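Side-chain contacts in PtLCIB4 H88A mutant (Phaeodactylum tricornutum, PDB 5B5Z), which probably acts as a zinc-dependent carbonic anhydrase of the beta type, interconverting carbon dioxide and bicarbonate: residues A[141-144]-A[145-149]; A[181-184]-A[185-189]; A[212-215]-A[216-220]. All coordinates share one frame; numbering follows the deposited sequence.

Interaction 1: A[141-144]-A[145-149]; sequences SAVA and AAQAV
Gln-147 lies one helical turn after Val-143, and its side chain folds back along that turn. Its CB sits 3.6 Å from Val-143 O. The first torsion sets the course: CG is anti to the carbonyl carbon and beside the backbone N (chi1 -76°). This brings CG to 3.4 Å from Val-143 O. Beyond CG the chain is extended, and CD passes near the same oxygen. At the tip the amide splits between two neighbours. OE1 lies 3.8 Å from Ala-144 CA. NE2 reaches the valine side chain, 4.0 Å from Val-143 CG1. That methyl is anti to its own backbone N (chi1 167°). The approach is a van der Waals touch between an amide nitrogen and a methyl, with the two side chains crossing at a slant.

The setting is a regular alpha-helix, 140-154, which begins just after the zinc ligand Cys-139. Val-143 O therefore carries the usual main-chain load. It accepts a hydrogen bond from Gln-147 N at 3.0 Å, with an N-H...O angle of 164°. The CH2 groups of the same glutamine crowd around this oxygen. Ser-141, Ala-142 and Ala-144 accept equivalent bonds from Ala-145, Ala-146 and Ala-148. The bond from Ala-146 N to Ala-142 O is 2.8 Å long.

Alanines fill most of the remaining positions. The methyl of Ala-146 is close to the turn before it, with CB 3.3 Å from Ala-142 O. Small side chains let other helices come near. Helix 183-192 touches Ala-144, Ala-145 and Ala-148. Helix 205-228 packs on Ala-142, Val-143 and Ala-146, where Leu-209 meets all three. Gln-147 itself is on an exposed side of the helix.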
ATOM      1  N   SER A 141      12.636  -1.758   7.276  1.00 14.72           N
ATOM      2  CA  SER A 141      13.095  -0.634   6.486  1.00 14.44           C
ATOM      3  C   SER A 141      13.766   0.440   7.337  1.00 14.26           C
ATOM      4  O   SER A 141      14.849   0.908   7.006  1.00 15.96           O
ATOM      5  CB  SER A 141      11.921  -0.023   5.699  1.00 14.55           C
ATOM      6  OG  SER A 141      12.279   1.242   5.157  1.00 17.26           O
ATOM      7  N   ALA A 142      13.109   0.846   8.417  1.00 16.07           N
ATOM      8  CA  ALA A 142      13.663   1.895   9.268  1.00 15.23           C
ATOM      9  C   ALA A 142      14.977   1.442   9.922  1.00 15.91           C
ATOM     10  O   ALA A 142      15.919   2.225  10.040  1.00 17.53           O
ATOM     11  CB  ALA A 142      12.666   2.309  10.327  1.00 14.01           C
ATOM     12  N   VAL A 143      15.033   0.187  10.347  1.00 14.74           N
ATOM     13  CA  VAL A 143      16.226  -0.316  11.031  1.00 14.97           C
ATOM     14  C   VAL A 143      17.421  -0.340  10.082  1.00 16.85           C
ATOM     15  O   VAL A 143      18.522   0.086  10.457  1.00 17.78           O
ATOM     16  CB  VAL A 143      15.987  -1.719  11.630  1.00 15.24           C
ATOM     17  CG1 VAL A 143      17.308  -2.362  12.049  1.00 19.91           C
ATOM     18  CG2 VAL A 143      15.042  -1.630  12.830  1.00 15.34           C
ATOM     19  N   ALA A 144      17.202  -0.799   8.850  1.00 17.18           N
ATOM     20  CA  ALA A 144      18.251  -0.789   7.833  1.00 18.30           C
ATOM     21  C   ALA A 144      18.720   0.636   7.523  1.00 20.14           C
ATOM     22  O   ALA A 144      19.925   0.897   7.392  1.00 20.82           O
ATOM     23  CB  ALA A 144      17.752  -1.476   6.553  1.00 20.43           C
ATOM     24  N   ALA A 145      17.768   1.557   7.398  1.00 16.72           N
ATOM     25  CA  ALA A 145      18.106   2.947   7.128  1.00 16.59           C
ATOM     26  C   ALA A 145      18.877   3.540   8.297  1.00 18.36           C
ATOM     27  O   ALA A 145      19.854   4.251   8.097  1.00 22.89           O
ATOM     28  CB  ALA A 145      16.861   3.772   6.856  1.00 18.26           C
ATOM     29  N   ALA A 146      18.431   3.241   9.510  1.00 17.01           N
ATOM     30  CA  ALA A 146      19.098   3.753  10.711  1.00 20.20           C
ATOM     31  C   ALA A 146      20.559   3.308  10.760  1.00 22.61           C
ATOM     32  O   ALA A 146      21.458   4.109  11.055  1.00 23.99           O
ATOM     33  CB  ALA A 146      18.365   3.291  11.960  1.00 18.74           C
ATOM     34  N   GLN A 147      20.787   2.027  10.488  1.00 20.24           N
ATOM     35  CA  GLN A 147      22.145   1.486  10.462  1.00 22.03           C
ATOM     36  C   GLN A 147      23.016   2.249   9.475  1.00 26.19           C
ATOM     37  O   GLN A 147      24.120   2.674   9.812  1.00 25.33           O
ATOM     38  CB  GLN A 147      22.124  -0.009  10.117  1.00 24.87           C
ATOM     39  CG  GLN A 147      21.692  -0.884  11.280  1.00 28.66           C
ATOM     40  CD  GLN A 147      21.293  -2.293  10.868  1.00 37.43           C
ATOM     41  OE1 GLN A 147      21.058  -2.571   9.689  1.00 39.26           O
ATOM     42  NE2 GLN A 147      21.220  -3.195  11.849  1.00 40.49           N
ATOM     43  N   ALA A 148      22.507   2.449   8.263  1.00 21.71           N
ATOM     44  CA  ALA A 148      23.247   3.165   7.232  1.00 21.98           C
ATOM     45  C   ALA A 148      23.573   4.617   7.603  1.00 29.58           C
ATOM     46  O   ALA A 148      24.704   5.078   7.398  1.00 27.43           O
ATOM     47  CB  ALA A 148      22.474   3.119   5.927  1.00 22.81           C
ATOM     48  N   VAL A 149      22.609   5.352   8.156  1.00 24.18           N
ATOM     49  CA  VAL A 149      22.869   6.767   8.424  1.00 24.83           C
ATOM     50  C   VAL A 149      23.706   6.962   9.692  1.00 26.80           C
ATOM     51  O   VAL A 149      24.455   7.934   9.786  1.00 28.80           O
ATOM     52  CB  VAL A 149      21.571   7.622   8.540  1.00 25.93           C
ATOM     53  CG1 VAL A 149      20.760   7.558   7.252  1.00 24.63           C
ATOM     54  CG2 VAL A 149      20.746   7.223   9.745  1.00 24.54           C
TER

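Interaction 2: A[181-184]-A[185-189]; sequences LDAQ and QGYVR
Asp-182 and Gln-185 both carry CG anti to the backbone N (chi1 -152° and -175°), which lays the two side chains alongside each other with their ends in the same direction. Asp-182 OD1 comes within 4.0 Å of Gln-185 CB, and the carboxylate and amide planes are only 21° apart. The amide ends elsewhere: Gln-185 OE1 is hydrogen-bonded to Ser-141 OG. Asp-182 holds the N-cap position of helix 183-192, but its side chain makes no direct capping bond. Water 1 spans the gap instead. It donates to Asp-182 OD1 at 2.7 Å and accepts from Gln-185 N at 3.1 Å. OD1 is also hydrogen-bonded to Thr-93 N of the second subunit.

Two more waters link this helix start to Arg-189. Water 2 joins Asp-182 OD2 to Arg-189 NH1, and water 3 joins Asp-182 O to Arg-189 NH2. Both lie at the guanidinium edge, in its plane. The opposite charges stay 5.3 Å apart, from Asp-182 OD2 to Arg-189 NH1.

The ring of Tyr-187 reaches back along the first turn, and Ala-183 O meets it obliquely, 3.3 Å from CD2. Tyr-187 CE2 touches Ala-183 CB at 4.3 Å. Across the dimer, Ala-183 packs on Tyr-187 of the second subunit, and Tyr-187 on Ala-183 of that subunit.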
ATOM      1  N   LEU A 181      14.225   0.957  -8.959  1.00 35.66           N
ATOM      2  CA  LEU A 181      14.398  -0.398  -8.454  1.00 28.15           C
ATOM      3  C   LEU A 181      14.563  -0.449  -6.948  1.00 20.16           C
ATOM      4  O   LEU A 181      14.188  -1.436  -6.331  1.00 22.63           O
ATOM      5  CB  LEU A 181      15.604  -1.057  -9.122  1.00 30.54           C
ATOM      6  CG  LEU A 181      15.437  -2.565  -9.245  1.00 29.67           C
ATOM      7  CD1 LEU A 181      14.199  -2.862 -10.065  1.00 27.29           C
ATOM      8  CD2 LEU A 181      16.643  -3.203  -9.905  1.00 28.50           C
ATOM      9  N   ASP A 182      15.125   0.597  -6.350  1.00 19.03           N
ATOM     10  CA  ASP A 182      15.177   0.650  -4.893  1.00 22.51           C
ATOM     11  C   ASP A 182      15.100   2.084  -4.376  1.00 20.63           C
ATOM     12  O   ASP A 182      15.722   2.429  -3.371  1.00 21.41           O
ATOM     13  CB  ASP A 182      16.441  -0.042  -4.378  1.00 21.33           C
ATOM     14  CG  ASP A 182      16.257  -0.615  -2.990  1.00 22.89           C
ATOM     15  OD1 ASP A 182      15.100  -0.872  -2.607  1.00 21.60           O
ATOM     16  OD2 ASP A 182      17.267  -0.815  -2.284  1.00 28.89           O
ATOM     17  N   ALA A 183      14.296   2.906  -5.044  1.00 19.03           N
ATOM     18  CA  ALA A 183      14.240   4.330  -4.727  1.00 20.29           C
ATOM     19  C   ALA A 183      13.606   4.640  -3.367  1.00 18.40           C
ATOM     20  O   ALA A 183      14.032   5.577  -2.684  1.00 20.57           O
ATOM     21  CB  ALA A 183      13.504   5.080  -5.824  1.00 24.23           C
ATOM     22  N   GLN A 184      12.594   3.877  -2.963  1.00 18.48           N
ATOM     23  CA  GLN A 184      11.964   4.138  -1.670  1.00 20.53           C
ATOM     24  C   GLN A 184      12.923   4.029  -0.496  1.00 18.65           C
ATOM     25  O   GLN A 184      12.935   4.880   0.394  1.00 21.11           O
ATOM     26  CB  GLN A 184      10.776   3.192  -1.448  1.00 23.50           C
ATOM     27  CG  GLN A 184       9.469   3.916  -1.650  1.00 20.27           C
ATOM     28  CD  GLN A 184       8.224   3.070  -1.484  1.00 14.36           C
ATOM     29  OE1 GLN A 184       8.141   2.176  -0.642  1.00 14.30           O
ATOM     30  NE2 GLN A 184       7.225   3.380  -2.292  1.00 16.64           N
ATOM     31  N   GLN A 185      13.738   2.980  -0.470  1.00 17.80           N
ATOM     32  CA  GLN A 185      14.618   2.812   0.666  1.00 17.82           C
ATOM     33  C   GLN A 185      15.649   3.945   0.687  1.00 15.80           C
ATOM     34  O   GLN A 185      16.077   4.360   1.744  1.00 18.06           O
ATOM     35  CB  GLN A 185      15.308   1.449   0.642  1.00 17.45           C
ATOM     36  CG  GLN A 185      16.159   1.161   1.878  1.00 17.30           C
ATOM     37  CD  GLN A 185      15.363   1.113   3.175  1.00 18.23           C
ATOM     38  OE1 GLN A 185      14.125   1.090   3.166  1.00 19.24           O
ATOM     39  NE2 GLN A 185      16.070   1.100   4.295  1.00 17.84           N
ATOM     40  N   GLY A 186      16.024   4.438  -0.487  1.00 19.41           N
ATOM     41  CA  GLY A 186      16.934   5.566  -0.575  1.00 20.00           C
ATOM     42  C   GLY A 186      16.290   6.803   0.025  1.00 17.49           C
ATOM     43  O   GLY A 186      16.944   7.578   0.723  1.00 19.63           O
ATOM     44  N   TYR A 187      14.998   6.977  -0.239  1.00 20.49           N
ATOM     45  CA  TYR A 187      14.257   8.090   0.346  1.00 20.25           C
ATOM     46  C   TYR A 187      14.169   7.949   1.870  1.00 18.75           C
ATOM     47  O   TYR A 187      14.242   8.942   2.594  1.00 20.04           O
ATOM     48  CB  TYR A 187      12.851   8.185  -0.261  1.00 21.23           C
ATOM     49  CG  TYR A 187      12.793   8.696  -1.692  1.00 27.22           C
ATOM     50  CD1 TYR A 187      13.576   9.770  -2.106  1.00 34.01           C
ATOM     51  CD2 TYR A 187      11.954   8.097  -2.631  1.00 30.15           C
ATOM     52  CE1 TYR A 187      13.519  10.237  -3.414  1.00 36.34           C
ATOM     53  CE2 TYR A 187      11.895   8.550  -3.941  1.00 30.72           C
ATOM     54  CZ  TYR A 187      12.676   9.619  -4.324  1.00 33.86           C
ATOM     55  OH  TYR A 187      12.619  10.070  -5.622  1.00 40.98           O
ATOM     56  N   VAL A 188      13.995   6.726   2.366  1.00 17.51           N
ATOM     57  CA  VAL A 188      13.931   6.525   3.816  1.00 16.57           C
ATOM     58  C   VAL A 188      15.261   6.920   4.462  1.00 17.28           C
ATOM     59  O   VAL A 188      15.285   7.601   5.496  1.00 18.72           O
ATOM     60  CB  VAL A 188      13.581   5.060   4.178  1.00 16.84           C
ATOM     61  CG1 VAL A 188      13.672   4.826   5.690  1.00 15.48           C
ATOM     62  CG2 VAL A 188      12.200   4.696   3.624  1.00 16.53           C
ATOM     63  N   ARG A 189      16.368   6.514   3.844  1.00 18.97           N
ATOM     64  CA  ARG A 189      17.684   6.905   4.342  1.00 19.83           C
ATOM     65  C   ARG A 189      17.812   8.427   4.317  1.00 19.35           C
ATOM     66  O   ARG A 189      18.322   9.021   5.271  1.00 20.86           O
ATOM     67  CB  ARG A 189      18.820   6.272   3.522  1.00 16.97           C
ATOM     68  CG  ARG A 189      19.085   4.812   3.833  1.00 19.56           C
ATOM     69  CD  ARG A 189      20.382   4.320   3.148  1.00 22.62           C
ATOM     70  NE  ARG A 189      20.336   4.486   1.697  1.00 21.70           N
ATOM     71  CZ  ARG A 189      19.909   3.557   0.842  1.00 19.31           C
ATOM     72  NH1 ARG A 189      19.475   2.390   1.285  1.00 20.59           N
ATOM     73  NH2 ARG A 189      19.900   3.804  -0.462  1.00 21.75           N
TER
HETATM   74  O   HOH W   1      12.873   0.617  -2.274  1.00 19.82           O
HETATM   75  O   HOH W   2      19.152   0.400  -0.686  1.00 31.67           O
HETATM   76  O   HOH W   3      18.650   2.530  -2.522  1.00 36.84           O

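Interaction 3: A[212-215]-A[216-220]; sequences SVYD and AQQKL
Tyr-214 and Gln-218 cross obliquely, one turn apart on the helix. The tyrosine ring offers a face to the glutamine, and Gln-218 CB sits over it as a CH-pi contact. CB is 4.3 Å from the ring centroid and 26° off the ring normal. The CG of Gln-218 then passes the phenol end, 3.9 Å from Tyr-214 OH. Ring and amide planes are 46° apart, so the amide does not stack on the ring. With an alanine at Tyr-214, Gln-218 CB would probably lose the ring face beneath it and CG its contact with the hydroxyl, and a gap would be likely to open toward Arg-259 and Arg-260.

Asp-215 and Lys-219 also meet at a slant. The lysine chain is extended beyond CG and runs past Asp-215 O to the carboxylate. Its CE lies 3.3 Å from Asp-215 OD2, and its NZ makes a salt bridge to the same oxygen at 3.4 Å. Both charged ends have a second partner, as Tyr-195 OH is hydrogen-bonded to Asp-215 OD2 and to Lys-219 NZ.

Val-213 and Gln-217 face another way. Val-213 CG1 touches Gln-217 NE2 at 3.8 Å. That nitrogen is hydrogen-bonded to Gly-113 O, which ties the amide to strand 107-117.

The backbone bond from Gln-218 N to Tyr-214 O is 2.8 Å long. These are i to i+4 pairs of an alpha-helix, here helix 205-228, which lies against the sheet on strand 107-117, the strand that carries the zinc ligand His-115.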
ATOM      1  N   SER A 212      11.737   8.992  15.810  1.00 14.18           N
ATOM      2  CA  SER A 212      12.389   9.759  14.756  1.00 16.04           C
ATOM      3  C   SER A 212      11.687   9.585  13.407  1.00 14.41           C
ATOM      4  O   SER A 212      11.513  10.533  12.660  1.00 15.95           O
ATOM      5  CB  SER A 212      13.862   9.349  14.624  1.00 16.49           C
ATOM      6  OG  SER A 212      14.552   9.578  15.841  1.00 20.92           O
ATOM      7  N   VAL A 213      11.293   8.358  13.090  1.00 14.60           N
ATOM      8  CA  VAL A 213      10.576   8.123  11.840  1.00 14.52           C
ATOM      9  C   VAL A 213       9.256   8.877  11.823  1.00 13.29           C
ATOM     10  O   VAL A 213       8.906   9.498  10.816  1.00 14.41           O
ATOM     11  CB  VAL A 213      10.337   6.624  11.623  1.00 12.83           C
ATOM     12  CG1 VAL A 213       9.480   6.391  10.369  1.00 14.11           C
ATOM     13  CG2 VAL A 213      11.693   5.915  11.470  1.00 14.61           C
ATOM     14  N   TYR A 214       8.529   8.829  12.936  1.00 14.65           N
ATOM     15  CA  TYR A 214       7.269   9.554  12.995  1.00 13.38           C
ATOM     16  C   TYR A 214       7.512  11.053  12.786  1.00 14.71           C
ATOM     17  O   TYR A 214       6.761  11.713  12.074  1.00 14.88           O
ATOM     18  CB  TYR A 214       6.535   9.329  14.326  1.00 14.21           C
ATOM     19  CG  TYR A 214       5.467  10.383  14.503  1.00 14.60           C
ATOM     20  CD1 TYR A 214       4.276  10.288  13.809  1.00 18.43           C
ATOM     21  CD2 TYR A 214       5.691  11.517  15.278  1.00 19.10           C
ATOM     22  CE1 TYR A 214       3.329  11.256  13.902  1.00 18.37           C
ATOM     23  CE2 TYR A 214       4.733  12.504  15.371  1.00 18.58           C
ATOM     24  CZ  TYR A 214       3.557  12.358  14.678  1.00 19.70           C
ATOM     25  OH  TYR A 214       2.578  13.322  14.749  1.00 33.06           O
ATOM     26  N   ASP A 215       8.544  11.596  13.428  1.00 14.54           N
ATOM     27  CA  ASP A 215       8.834  13.026  13.272  1.00 15.22           C
ATOM     28  C   ASP A 215       9.091  13.387  11.821  1.00 16.21           C
ATOM     29  O   ASP A 215       8.614  14.424  11.337  1.00 18.29           O
ATOM     30  CB  ASP A 215      10.033  13.461  14.116  1.00 18.41           C
ATOM     31  CG  ASP A 215      10.182  14.983  14.160  1.00 27.75           C
ATOM     32  OD1 ASP A 215       9.297  15.645  14.751  1.00 28.21           O
ATOM     33  OD2 ASP A 215      11.166  15.523  13.602  1.00 30.97           O
ATOM     34  N   ALA A 216       9.845  12.532  11.125  1.00 14.07           N
ATOM     35  CA  ALA A 216      10.125  12.764   9.719  1.00 14.86           C
ATOM     36  C   ALA A 216       8.850  12.665   8.878  1.00 15.68           C
ATOM     37  O   ALA A 216       8.637  13.443   7.956  1.00 16.97           O
ATOM     38  CB  ALA A 216      11.182  11.773   9.230  1.00 14.51           C
ATOM     39  N   GLN A 217       7.997  11.704   9.216  1.00 14.41           N
ATOM     40  CA  GLN A 217       6.727  11.522   8.530  1.00 15.06           C
ATOM     41  C   GLN A 217       5.826  12.724   8.728  1.00 13.60           C
ATOM     42  O   GLN A 217       5.174  13.177   7.792  1.00 15.49           O
ATOM     43  CB  GLN A 217       5.990  10.287   9.050  1.00 14.51           C
ATOM     44  CG  GLN A 217       6.505   8.952   8.567  1.00 16.00           C
ATOM     45  CD  GLN A 217       5.587   7.811   8.989  1.00 16.01           C
ATOM     46  OE1 GLN A 217       4.471   8.035   9.478  1.00 16.83           O
ATOM     47  NE2 GLN A 217       6.047   6.583   8.792  1.00 15.05           N
ATOM     48  N   GLN A 218       5.782  13.226   9.954  1.00 14.59           N
ATOM     49  CA  GLN A 218       4.845  14.291  10.268  1.00 14.67           C
ATOM     50  C   GLN A 218       5.176  15.527   9.424  1.00 15.14           C
ATOM     51  O   GLN A 218       4.278  16.209   8.921  1.00 17.21           O
ATOM     52  CB  GLN A 218       4.867  14.601  11.775  1.00 17.35           C
ATOM     53  CG  GLN A 218       4.036  15.819  12.172  1.00 21.25           C
ATOM     54  CD  GLN A 218       4.855  17.097  12.119  1.00 21.08           C
ATOM     55  OE1 GLN A 218       5.957  17.156  12.652  1.00 33.70           O
ATOM     56  NE2 GLN A 218       4.326  18.114  11.455  1.00 35.70           N
ATOM     57  N   LYS A 219       6.464  15.794   9.247  1.00 16.29           N
ATOM     58  CA  LYS A 219       6.882  16.918   8.409  1.00 18.39           C
ATOM     59  C   LYS A 219       6.464  16.744   6.948  1.00 16.81           C
ATOM     60  O   LYS A 219       6.003  17.695   6.303  1.00 17.78           O
ATOM     61  CB  LYS A 219       8.405  17.100   8.492  1.00 17.98           C
ATOM     62  CG  LYS A 219       8.901  17.520   9.854  1.00 24.19           C
ATOM     63  CD  LYS A 219      10.415  17.742   9.842  1.00 27.92           C
ATOM     64  CE  LYS A 219      11.004  17.752  11.236  1.00 33.92           C
ATOM     65  NZ  LYS A 219      12.481  17.524  11.175  1.00 36.04           N
ATOM     66  N   LEU A 220       6.636  15.534   6.416  1.00 15.67           N
ATOM     67  CA  LEU A 220       6.292  15.281   5.022  1.00 13.85           C
ATOM     68  C   LEU A 220       4.780  15.306   4.809  1.00 15.03           C
ATOM     69  O   LEU A 220       4.292  15.859   3.817  1.00 15.59           O
ATOM     70  CB  LEU A 220       6.885  13.942   4.561  1.00 15.96           C
ATOM     71  CG  LEU A 220       6.675  13.550   3.099  1.00 17.19           C
ATOM     72  CD1 LEU A 220       7.205  14.622   2.173  1.00 20.45           C
ATOM     73  CD2 LEU A 220       7.363  12.213   2.772  1.00 20.17           C
TER

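How the interactions relate
The three contacts sit on three helices near the zinc site formed by Cys-59, His-115 and Cys-139. Ser-141 of interaction 1 comes closest, its side chain about 5 Å from the zinc ion. The side chain of Gln-185 in interaction 2 is about 8 Å from the zinc ion. The side chain of Val-213 in interaction 3 is also about 8 Å from the zinc ion. Interactions 1 and 2 are joined by a probable hydrogen bond of 2.7 Å between Ser-141 OG and Gln-185 OE1. Ala-145 CB also packs on Val-188 CG1 at 3.6 Å. Interaction 1 meets interaction 3 where Ala-142 CB touches Val-213 CG2 at 3.9 Å. Interactions 2 and 3 do not touch; their nearest atoms are about 6 Å apart.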